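Local coordinates for protein DynF (Micromonospora chersina, PDB 6UBL) that is of unknown function but belongs to the dynemicin biosynthesis pathway and binds palmitic acid inside its beta barrel, so it may hold a long-chain pathway compound, at residues I45-V50 with L195-F200; Y56-D61 with G92-L97; E152-T157 with R177-L182. One frame throughout, in Å; residues are numbered along the deposited sequence. Where two conformers were deposited one is given.

In the fold
Strand 37-50 comes first in the chain and carries the opening segment of interaction 1. It turns into strand 54-68, its antiparallel neighbour, where interaction 2 begins. Interaction 2 closes a short loop when the chain leaves strand 81-92 and passes back beside Y56 and V58. Interaction 3 follows in series, between the two strands of the hairpin 154-161/170-183. Interaction 1 closes last, when strand 193-205 pairs with strand 37-50, so both other contacts nest inside its loop. Strands 54-68, 37-50, 193-205 and 170-183 are successive neighbours in the barrel wall. Interactions 1 and 3 both touch palmitic acid and the second subunit; no other protein chain of the assembly touches interaction 2.

Interaction 1: I45-V50 with L195-F200; sequences IDTFAV and LTSLRF. With PLM (palmitic acid), chain C.
Segments 45-50 and 195-200 run antiparallel, their axes 4.7 Å apart at closest approach and 168° between their directions. I45 and R199 form a hydrogen-bonded pair, with I45 N to R199 O at 2.9 Å. Next to it, T47 N reaches S197 O at 3.0 Å; the bond is nearly straight (173°), with the donor above the carbonyl plane. The register then shifts. S197 faces T47 but L195 faces F48, so T196 is the extra residue of a beta bulge, and its N bonds to T47 O.

D46, F48, L195 and L198 share the face toward palmitic acid. D46 and L198 lie side by side, with D46 OD1 3.6 Å from L198 CG. The carboxylate is buried, and OD1 is hydrogen-bonded to S44 OG. L195 crosses F48 obliquely, bringing CD1 to 3.9 Å from F48 CE1. L198 CD1 meets carbon CF of palmitic acid at 3.6 Å. F200 reaches the same chain farther along, its CZ 3.6 Å from C7.

T47 and S197 share the other face with I45 and R199. T196 OG1 presses on T47 CG2 at 3.2 Å; its polar partner is E55. T47 OG1 is hydrogen-bonded with T57 OG1, and a water joins I45 O to S197 OG. At the bulge, A49 and T196 pack on F118 of the second subunit.

The pairing joins strand 193-205, whose other edge pairs with strand 170-183, to strand 37-50 in the barrel wall. The fatty-acid side is largely apolar around the D46 carboxylate; the T47 and S197 hydroxyls and a water lie opposite, beside I45 and R199.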
loop_
_atom_site.group_PDB
_atom_site.type_symbol
_atom_site.label_atom_id
_atom_site.label_comp_id
_atom_site.label_asym_id
_atom_site.label_seq_id
_atom_site.Cartn_x
_atom_site.Cartn_y
_atom_site.Cartn_z
ATOM N N ILE A 45 12.747 13.865 -1.798
ATOM C CA ILE A 45 12.230 14.657 -2.908
ATOM C C ILE A 45 10.879 14.050 -3.255
ATOM O O ILE A 45 10.792 12.845 -3.522
ATOM C CB ILE A 45 13.160 14.637 -4.132
ATOM C CG1 ILE A 45 14.495 15.296 -3.788
ATOM C CG2 ILE A 45 12.503 15.364 -5.303
ATOM C CD1 ILE A 45 15.581 15.047 -4.805
ATOM N N ASP A 46 9.825 14.860 -3.185
ATOM C CA ASP A 46 8.457 14.400 -3.355
ATOM C C ASP A 46 7.826 15.153 -4.518
ATOM O O ASP A 46 7.965 16.373 -4.618
ATOM C CB ASP A 46 7.578 14.726 -2.146
ATOM C CG ASP A 46 8.126 14.213 -0.832
ATOM O OD1 ASP A 46 9.304 13.813 -0.746
ATOM O OD2 ASP A 46 7.355 14.255 0.157
ATOM N N THR A 47 7.080 14.453 -5.363
ATOM C CA THR A 47 6.341 15.097 -6.444
ATOM C C THR A 47 4.838 14.964 -6.225
ATOM O O THR A 47 4.335 13.863 -5.959
ATOM C CB THR A 47 6.730 14.517 -7.804
ATOM O OG1 THR A 47 8.128 14.761 -8.036
ATOM C CG2 THR A 47 5.909 15.168 -8.904
ATOM N N PHE A 48 4.125 16.085 -6.359
ATOM C CA PHE A 48 2.689 16.152 -6.109
ATOM C C PHE A 48 1.984 16.604 -7.380
ATOM O O PHE A 48 2.393 17.600 -7.997
ATOM C CB PHE A 48 2.328 17.171 -5.021
ATOM C CG PHE A 48 3.008 16.940 -3.704
ATOM C CD1 PHE A 48 2.457 16.110 -2.743
ATOM C CD2 PHE A 48 4.203 17.591 -3.418
ATOM C CE1 PHE A 48 3.086 15.910 -1.530
ATOM C CE2 PHE A 48 4.833 17.393 -2.212
ATOM C CZ PHE A 48 4.280 16.556 -1.262
ATOM N N ALA A 49 0.922 15.896 -7.763
ATOM C CA ALA A 49 0.077 16.297 -8.879
ATOM C C ALA A 49 -1.246 16.829 -8.337
ATOM O O ALA A 49 -1.917 16.155 -7.537
ATOM C CB ALA A 49 -0.190 15.119 -9.817
ATOM N N VAL A 50 -1.603 18.045 -8.744
ATOM C CA VAL A 50 -2.891 18.638 -8.411
ATOM C C VAL A 50 -3.742 18.647 -9.680
ATOM O O VAL A 50 -3.402 19.347 -10.647
ATOM C CB VAL A 50 -2.748 20.051 -7.837
ATOM C CG1 VAL A 50 -4.128 20.610 -7.489
ATOM C CG2 VAL A 50 -1.849 20.040 -6.614
ATOM N N LEU A 195 0.347 12.092 -4.630
ATOM C CA LEU A 195 1.788 11.924 -4.559
ATOM C C LEU A 195 2.157 10.940 -5.660
ATOM O O LEU A 195 1.680 9.795 -5.666
ATOM C CB LEU A 195 2.152 11.378 -3.185
ATOM C CG LEU A 195 3.616 11.125 -2.818
ATOM C CD1 LEU A 195 4.373 12.435 -2.769
ATOM C CD2 LEU A 195 3.656 10.411 -1.477
ATOM N N THR A 196 2.965 11.392 -6.619
ATOM C CA THR A 196 3.288 10.568 -7.780
ATOM C C THR A 196 4.668 9.931 -7.701
ATOM O O THR A 196 4.927 8.963 -8.427
ATOM C CB THR A 196 3.180 11.380 -9.081
ATOM O OG1 THR A 196 4.036 12.518 -9.022
ATOM C CG2 THR A 196 1.738 11.823 -9.314
ATOM N N SER A 197 5.578 10.478 -6.897
ATOM C CA SER A 197 6.852 9.816 -6.662
ATOM C C SER A 197 7.468 10.377 -5.393
ATOM O O SER A 197 7.154 11.490 -4.970
ATOM C CB SER A 197 7.815 9.974 -7.838
ATOM O OG SER A 197 8.307 11.290 -7.901
ATOM N N LEU A 198 8.363 9.592 -4.805
ATOM C CA LEU A 198 9.079 9.986 -3.602
ATOM C C LEU A 198 10.369 9.183 -3.565
ATOM O O LEU A 198 10.340 7.957 -3.720
ATOM C CB LEU A 198 8.225 9.701 -2.366
ATOM C CG LEU A 198 8.752 10.305 -1.055
ATOM C CD1 LEU A 198 7.638 10.557 -0.069
ATOM C CD2 LEU A 198 9.792 9.360 -0.468
ATOM N N ARG A 199 11.486 9.873 -3.359
ATOM C CA ARG A 199 12.772 9.247 -3.121
ATOM C C ARG A 199 13.342 9.889 -1.867
ATOM O O ARG A 199 13.011 11.032 -1.534
ATOM C CB ARG A 199 13.694 9.490 -4.322
ATOM C CG ARG A 199 13.020 9.113 -5.638
ATOM C CD ARG A 199 13.973 9.096 -6.814
ATOM N NE ARG A 199 13.691 7.964 -7.695
ATOM C CZ ARG A 199 14.356 6.814 -7.662
ATOM N NH1 ARG A 199 15.345 6.641 -6.795
ATOM N NH2 ARG A 199 14.034 5.834 -8.494
ATOM N N PHE A 200 14.164 9.136 -1.142
ATOM C CA PHE A 200 14.706 9.652 0.105
ATOM C C PHE A 200 16.090 9.081 0.350
ATOM O O PHE A 200 16.510 8.111 -0.284
ATOM C CB PHE A 200 13.767 9.410 1.306
ATOM C CG PHE A 200 13.596 7.961 1.708
ATOM C CD1 PHE A 200 14.417 7.383 2.673
ATOM C CD2 PHE A 200 12.591 7.176 1.149
ATOM C CE1 PHE A 200 14.253 6.060 3.051
ATOM C CE2 PHE A 200 12.425 5.860 1.529
ATOM C CZ PHE A 200 13.256 5.297 2.484
HETATM C C1 PLM C . 15.929 1.517 11.721
HETATM O O1 PLM C . 15.761 2.549 12.505
HETATM O O2 PLM C . 16.737 0.648 11.927
HETATM C C2 PLM C . 15.038 1.523 10.519
HETATM C C3 PLM C . 15.002 2.810 9.738
HETATM C C4 PLM C . 14.102 2.621 8.555
HETATM C C5 PLM C . 13.397 3.844 8.103
HETATM C C6 PLM C . 12.439 3.557 6.972
HETATM C C7 PLM C . 12.516 4.621 5.911
HETATM C C8 PLM C . 12.440 6.013 6.487
HETATM C C9 PLM C . 11.141 6.314 7.183
HETATM C CA PLM C . 10.148 6.969 6.262
HETATM C CB PLM C . 10.459 8.439 6.058
HETATM C CC PLM C . 9.215 9.274 6.008
HETATM C CD PLM C . 8.858 9.806 4.647
HETATM C CE PLM C . 7.370 10.008 4.520
HETATM C CF PLM C . 6.939 10.966 3.453
HETATM C CG PLM C . 5.461 11.121 3.412
HETATM O O HOH W 1 10.574 12.135 -6.244
#

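Interaction 2: Y56-D61 with G92-L97; sequences YTVAFD and GECEEL
Two aromatic rings of strand 54-68 meet the loop 92-97. The Y56 ring has L97 CD2 over one face, in a CH-pi contact 4.1 Å from the ring centroid. E96 crosses the same ring obliquely, its CB 3.5 Å from Y56 CE1, and its carboxylate plane is turned 49° from the ring. C94 SG makes a longer, oblique sulfur-aromatic contact with Y56. The F60 ring takes G92 CA over one face, 4.2 Å from its centroid. Strand 100-104 also touches F60, through I100 and V102.

V58 sits between the rings in sequence and points at the loop. Its CG2 packs on C94 CB at 3.7 Å, while CG1 lies against the backbone of E93. L97 CD1 touches Y56 CB at 3.7 Å, so both methyls of this leucine rest on the tyrosine. C94 SG lies anti to the backbone N (chi1 165°) and accepts a hydrogen bond from L97 N, which ties two residues that meet Y56 to each other. E96 O is held from outside by K143 NZ.

The backbones come very close at G92, whose CA is 3.1 Å from A59 O. Beyond this point they part, and water fills the role of direct bonds. One water takes the A59 N-H and donates to E93 O. Another donates to A59 O at 2.6 Å and takes the N-H of E93.

The chain therefore leaves strand 81-92 but stays fixed to strand 54-68. Two water bridges carry the polar part of the contact. Carbon and sulfur packing on Y56 and V58 and the F60 ring over G92 carry the rest, at a partly buried end of the barrel.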
loop_
_atom_site.group_PDB
_atom_site.type_symbol
_atom_site.label_atom_id
_atom_site.label_comp_id
_atom_site.label_asym_id
_atom_site.label_seq_id
_atom_site.Cartn_x
_atom_site.Cartn_y
_atom_site.Cartn_z
ATOM N N TYR A 56 4.303 19.399 -9.027
ATOM C CA TYR A 56 5.301 20.127 -8.259
ATOM C C TYR A 56 6.262 19.166 -7.588
ATOM O O TYR A 56 5.847 18.150 -7.029
ATOM C CB TYR A 56 4.599 20.959 -7.188
ATOM C CG TYR A 56 3.481 21.803 -7.752
ATOM C CD1 TYR A 56 3.765 22.968 -8.436
ATOM C CD2 TYR A 56 2.151 21.423 -7.615
ATOM C CE1 TYR A 56 2.764 23.748 -8.968
ATOM C CE2 TYR A 56 1.133 22.199 -8.144
ATOM C CZ TYR A 56 1.449 23.361 -8.820
ATOM O OH TYR A 56 0.451 24.147 -9.349
ATOM N N THR A 57 7.546 19.491 -7.655
ATOM C CA THR A 57 8.584 18.689 -7.033
ATOM C C THR A 57 9.180 19.490 -5.884
ATOM O O THR A 57 9.646 20.623 -6.087
ATOM C CB THR A 57 9.662 18.331 -8.052
ATOM O OG1 THR A 57 9.067 17.580 -9.123
ATOM C CG2 THR A 57 10.729 17.482 -7.390
ATOM N N VAL A 58 9.180 18.899 -4.685
ATOM C CA VAL A 58 9.571 19.606 -3.474
ATOM C C VAL A 58 10.603 18.782 -2.724
ATOM O O VAL A 58 10.416 17.574 -2.520
ATOM C CB VAL A 58 8.371 19.901 -2.561
ATOM C CG1 VAL A 58 8.811 20.707 -1.343
ATOM C CG2 VAL A 58 7.284 20.633 -3.327
ATOM N N ALA A 59 11.674 19.446 -2.290
ATOM C CA ALA A 59 12.711 18.815 -1.489
ATOM C C ALA A 59 12.421 19.040 -0.012
ATOM O O ALA A 59 12.071 20.151 0.405
ATOM C CB ALA A 59 14.070 19.430 -1.833
ATOM N N PHE A 60 12.604 17.987 0.777
ATOM C CA PHE A 60 12.332 18.013 2.203
ATOM C C PHE A 60 13.561 17.579 2.992
ATOM O O PHE A 60 14.368 16.775 2.521
ATOM C CB PHE A 60 11.206 17.039 2.563
ATOM C CG PHE A 60 9.862 17.426 2.035
ATOM C CD1 PHE A 60 9.524 17.191 0.715
ATOM C CD2 PHE A 60 8.924 18.005 2.870
ATOM C CE1 PHE A 60 8.276 17.539 0.234
ATOM C CE2 PHE A 60 7.681 18.363 2.396
ATOM C CZ PHE A 60 7.352 18.127 1.076
ATOM N N ASP A 61 13.679 18.109 4.207
ATOM C CA ASP A 61 14.718 17.721 5.146
ATOM C C ASP A 61 14.070 17.609 6.517
ATOM O O ASP A 61 13.115 18.326 6.832
ATOM C CB ASP A 61 15.861 18.742 5.152
ATOM C CG ASP A 61 17.022 18.313 6.020
ATOM O OD1 ASP A 61 17.515 17.179 5.840
ATOM O OD2 ASP A 61 17.480 19.124 6.858
ATOM N N GLY A 92 9.659 21.155 3.720
ATOM C CA GLY A 92 10.112 21.562 2.406
ATOM C C GLY A 92 9.332 22.785 1.978
ATOM O O GLY A 92 8.301 23.132 2.563
ATOM N N GLU A 93 9.821 23.433 0.925
ATOM C CA GLU A 93 9.240 24.702 0.519
ATOM C C GLU A 93 9.202 24.806 -0.994
ATOM O O GLU A 93 10.024 24.224 -1.708
ATOM C CB GLU A 93 10.024 25.883 1.090
ATOM C CG GLU A 93 9.168 27.080 1.438
ATOM C CD GLU A 93 9.697 27.808 2.657
ATOM O OE1 GLU A 93 10.298 27.148 3.531
ATOM O OE2 GLU A 93 9.524 29.039 2.741
ATOM N N CYS A 94 8.224 25.568 -1.461
ATOM C CA CYS A 94 7.849 25.594 -2.861
ATOM C C CYS A 94 7.028 26.856 -3.075
ATOM O O CYS A 94 6.170 27.193 -2.251
ATOM C CB CYS A 94 7.060 24.309 -3.112
ATOM S SG CYS A 94 6.110 24.219 -4.593
ATOM N N GLU A 95 7.310 27.564 -4.169
ATOM C CA GLU A 95 6.623 28.826 -4.417
ATOM C C GLU A 95 5.123 28.604 -4.513
ATOM O O GLU A 95 4.336 29.323 -3.888
ATOM C CB GLU A 95 7.158 29.454 -5.706
ATOM C CG GLU A 95 6.410 30.699 -6.178
ATOM C CD GLU A 95 6.459 31.841 -5.182
ATOM O OE1 GLU A 95 5.823 32.886 -5.439
ATOM O OE2 GLU A 95 7.152 31.707 -4.153
ATOM N N GLU A 96 4.711 27.594 -5.277
ATOM C CA GLU A 96 3.296 27.398 -5.559
ATOM C C GLU A 96 2.545 26.795 -4.376
ATOM O O GLU A 96 1.409 27.192 -4.092
ATOM C CB GLU A 96 3.134 26.514 -6.796
ATOM C CG GLU A 96 3.735 27.103 -8.069
ATOM C CD GLU A 96 5.164 26.662 -8.340
ATOM O OE1 GLU A 96 5.853 26.194 -7.411
ATOM O OE2 GLU A 96 5.608 26.809 -9.499
ATOM N N LEU A 97 3.149 25.834 -3.684
ATOM C CA LEU A 97 2.470 25.125 -2.609
ATOM C C LEU A 97 2.795 25.668 -1.226
ATOM O O LEU A 97 2.164 25.249 -0.252
ATOM C CB LEU A 97 2.825 23.641 -2.667
ATOM C CG LEU A 97 2.552 22.950 -4.001
ATOM C CD1 LEU A 97 2.938 21.482 -3.873
ATOM C CD2 LEU A 97 1.110 23.107 -4.430
HETATM O O HOH W 2 11.972 22.319 -2.950
HETATM O O HOH W 3 12.442 22.687 0.075
#

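Interaction 3: E152-T157 with R177-L182; sequences EPIILT and RMMPLL. With PLM (palmitic acid), chain C.
M179 is the residue at the centre of this contact, in the beta hairpin of strands 154-161 and 170-183 in the barrel. Its chain is bent at chi2 (76°) and chi3 (60°), which swings the thioether toward segment 152-157. There SD lies 3.4 Å from E152 O. The methyl CE lies 3.5 Å from P153 O and 3.9 Å from I154 CG1, which it crosses at about a right angle. M179 was modelled in two conformers, and the contacts here belong to one of them.

The E152 and M179 side chains pass alongside each other, pointing opposite ways. The glutamate chain is extended, with CG anti to the backbone N (chi1 -179°), and runs along the thioether. OE1 meets P180 CD, the two side chains crossing nearly at right angles.

The backbones are wide apart here, so waters span the gap. One accepts from E152 N and donates to P180 O. Another donates to both E152 OE2 and M178 O, at 2.7 Å from the carboxylate oxygen.

Farther out, E152 OE2 forms a salt bridge with R132 of the second subunit, which would support a charged carboxylate in this buried spot. N150 ND2 donates to E152 O, the oxygen that M179 touches. M179 is itself set in place by backbone bonding to L195 in the next strand. R177 also reaches the second subunit, with salt bridges to its D119, E124 and D159, so this part of the hairpin belongs to the dimer interface.

Segment 152-157 also lines the lipid site. I154 CD1 meets the terminal carbon CG of palmitic acid at 3.8 Å, and L156 CD1 presses tightly on atom CA of the palmitic acid chain, 3.2 Å away.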
loop_
_atom_site.group_PDB
_atom_site.type_symbol
_atom_site.label_atom_id
_atom_site.label_comp_id
_atom_site.label_asym_id
_atom_site.label_seq_id
_atom_site.Cartn_x
_atom_site.Cartn_y
_atom_site.Cartn_z
ATOM N N GLU A 152 -4.343 5.070 2.073
ATOM C CA GLU A 152 -3.470 4.015 1.609
ATOM C C GLU A 152 -2.074 4.284 2.146
ATOM O O GLU A 152 -1.527 5.369 1.898
ATOM C CB GLU A 152 -3.485 4.139 0.094
ATOM C CG GLU A 152 -2.703 3.165 -0.678
ATOM C CD GLU A 152 -2.889 3.417 -2.154
ATOM O OE1 GLU A 152 -4.018 3.772 -2.570
ATOM O OE2 GLU A 152 -1.905 3.284 -2.893
ATOM N N PRO A 153 -1.459 3.346 2.864
ATOM C CA PRO A 153 -0.144 3.635 3.442
ATOM C C PRO A 153 0.896 3.863 2.356
ATOM O O PRO A 153 0.901 3.190 1.315
ATOM C CB PRO A 153 0.170 2.383 4.271
ATOM C CG PRO A 153 -0.639 1.295 3.656
ATOM C CD PRO A 153 -1.882 1.958 3.120
ATOM N N ILE A 154 1.786 4.824 2.609
ATOM C CA ILE A 154 2.935 5.059 1.744
ATOM C C ILE A 154 3.988 4.012 2.080
ATOM O O ILE A 154 4.452 3.933 3.224
ATOM C CB ILE A 154 3.481 6.482 1.925
ATOM C CG1 ILE A 154 2.419 7.513 1.564
ATOM C CG2 ILE A 154 4.733 6.661 1.067
ATOM C CD1 ILE A 154 2.679 8.897 2.127
ATOM N N ILE A 155 4.360 3.211 1.087
ATOM C CA ILE A 155 5.300 2.117 1.274
ATOM C C ILE A 155 6.695 2.648 0.961
ATOM O O ILE A 155 6.978 3.054 -0.176
ATOM C CB ILE A 155 4.950 0.935 0.362
ATOM C CG1 ILE A 155 3.534 0.408 0.656
ATOM C CG2 ILE A 155 6.023 -0.146 0.471
ATOM C CD1 ILE A 155 3.234 0.043 2.092
ATOM N N LEU A 156 7.568 2.664 1.970
ATOM C CA LEU A 156 8.917 3.212 1.839
ATOM C C LEU A 156 9.914 2.080 2.035
ATOM O O LEU A 156 9.808 1.313 2.995
ATOM C CB LEU A 156 9.160 4.286 2.899
ATOM C CG LEU A 156 8.165 5.436 2.754
ATOM C CD1 LEU A 156 7.927 6.140 4.064
ATOM C CD2 LEU A 156 8.664 6.424 1.704
ATOM N N THR A 157 10.869 1.968 1.129
ATOM C CA THR A 157 11.747 0.813 1.082
ATOM C C THR A 157 13.204 1.237 1.041
ATOM O O THR A 157 13.558 2.269 0.476
ATOM C CB THR A 157 11.420 -0.076 -0.120
ATOM O OG1 THR A 157 11.549 0.671 -1.332
ATOM C CG2 THR A 157 10.000 -0.619 -0.003
ATOM N N ARG A 177 2.299 5.110 -10.159
ATOM C CA ARG A 177 1.604 6.168 -10.882
ATOM C C ARG A 177 1.003 7.246 -9.987
ATOM O O ARG A 177 1.197 8.440 -10.261
ATOM C CB ARG A 177 0.573 5.579 -11.837
ATOM C CG ARG A 177 1.163 4.514 -12.738
ATOM C CD ARG A 177 0.231 4.185 -13.874
ATOM N NE ARG A 177 0.503 5.039 -15.027
ATOM C CZ ARG A 177 -0.065 4.891 -16.214
ATOM N NH1 ARG A 177 -0.985 3.946 -16.399
ATOM N NH2 ARG A 177 0.249 5.708 -17.205
ATOM N N MET A 178 0.294 6.862 -8.926
ATOM C CA MET A 178 -0.357 7.864 -8.093
ATOM C C MET A 178 -0.748 7.279 -6.738
ATOM O O MET A 178 -1.125 6.097 -6.624
ATOM C CB MET A 178 -1.597 8.445 -8.799
ATOM C CG MET A 178 -2.756 7.450 -8.940
ATOM S SD MET A 178 -4.150 7.955 -9.981
ATOM C CE MET A 178 -3.442 7.746 -11.614
ATOM N N MET A 179 -0.659 8.136 -5.713
ATOM C CA MET A 179 -1.092 7.839 -4.341
ATOM C C MET A 179 -2.054 8.949 -3.934
ATOM O O MET A 179 -1.638 10.128 -3.868
ATOM C CB MET A 179 0.136 7.832 -3.414
ATOM C CG MET A 179 -0.112 8.297 -1.979
ATOM S SD MET A 179 -0.953 7.048 -0.982
ATOM C CE MET A 179 0.211 5.686 -1.060
ATOM N N PRO A 180 -3.321 8.648 -3.624
ATOM C CA PRO A 180 -4.268 9.719 -3.286
ATOM C C PRO A 180 -3.939 10.409 -1.964
ATOM O O PRO A 180 -3.569 9.773 -0.977
ATOM C CB PRO A 180 -5.623 9.001 -3.210
ATOM C CG PRO A 180 -5.415 7.647 -3.829
ATOM C CD PRO A 180 -3.962 7.316 -3.615
ATOM N N LEU A 181 -4.078 11.730 -1.958
ATOM C CA LEU A 181 -3.977 12.560 -0.763
ATOM C C LEU A 181 -5.298 13.272 -0.534
ATOM O O LEU A 181 -5.820 13.919 -1.440
ATOM C CB LEU A 181 -2.828 13.560 -0.878
ATOM C CG LEU A 181 -1.446 12.927 -1.074
ATOM C CD1 LEU A 181 -0.398 14.022 -1.243
ATOM C CD2 LEU A 181 -1.075 11.997 0.076
ATOM N N LEU A 182 -5.850 13.113 0.663
ATOM C CA LEU A 182 -7.205 13.527 0.998
ATOM C C LEU A 182 -7.192 14.690 1.979
ATOM O O LEU A 182 -6.331 14.766 2.859
ATOM C CB LEU A 182 -7.943 12.354 1.662
ATOM C CG LEU A 182 -7.874 11.024 0.903
ATOM C CD1 LEU A 182 -8.480 9.889 1.707
ATOM C CD2 LEU A 182 -8.569 11.195 -0.433
HETATM C C1 PLM C . 15.929 1.517 11.721
HETATM O O1 PLM C . 15.761 2.549 12.505
HETATM O O2 PLM C . 16.737 0.648 11.927
HETATM C C2 PLM C . 15.038 1.523 10.519
HETATM C C3 PLM C . 15.002 2.810 9.738
HETATM C C4 PLM C . 14.102 2.621 8.555
HETATM C C5 PLM C . 13.397 3.844 8.103
HETATM C C6 PLM C . 12.439 3.557 6.972
HETATM C C7 PLM C . 12.516 4.621 5.911
HETATM C C8 PLM C . 12.440 6.013 6.487
HETATM C C9 PLM C . 11.141 6.314 7.183
HETATM C CA PLM C . 10.148 6.969 6.262
HETATM C CB PLM C . 10.459 8.439 6.058
HETATM C CC PLM C . 9.215 9.274 6.008
HETATM C CD PLM C . 8.858 9.806 4.647
HETATM C CE PLM C . 7.370 10.008 4.520
HETATM C CF PLM C . 6.939 10.966 3.453
HETATM C CG PLM C . 5.461 11.121 3.412
HETATM O O HOH W 4 -4.785 7.631 0.365
HETATM O O HOH W 5 -0.066 4.507 -4.459
#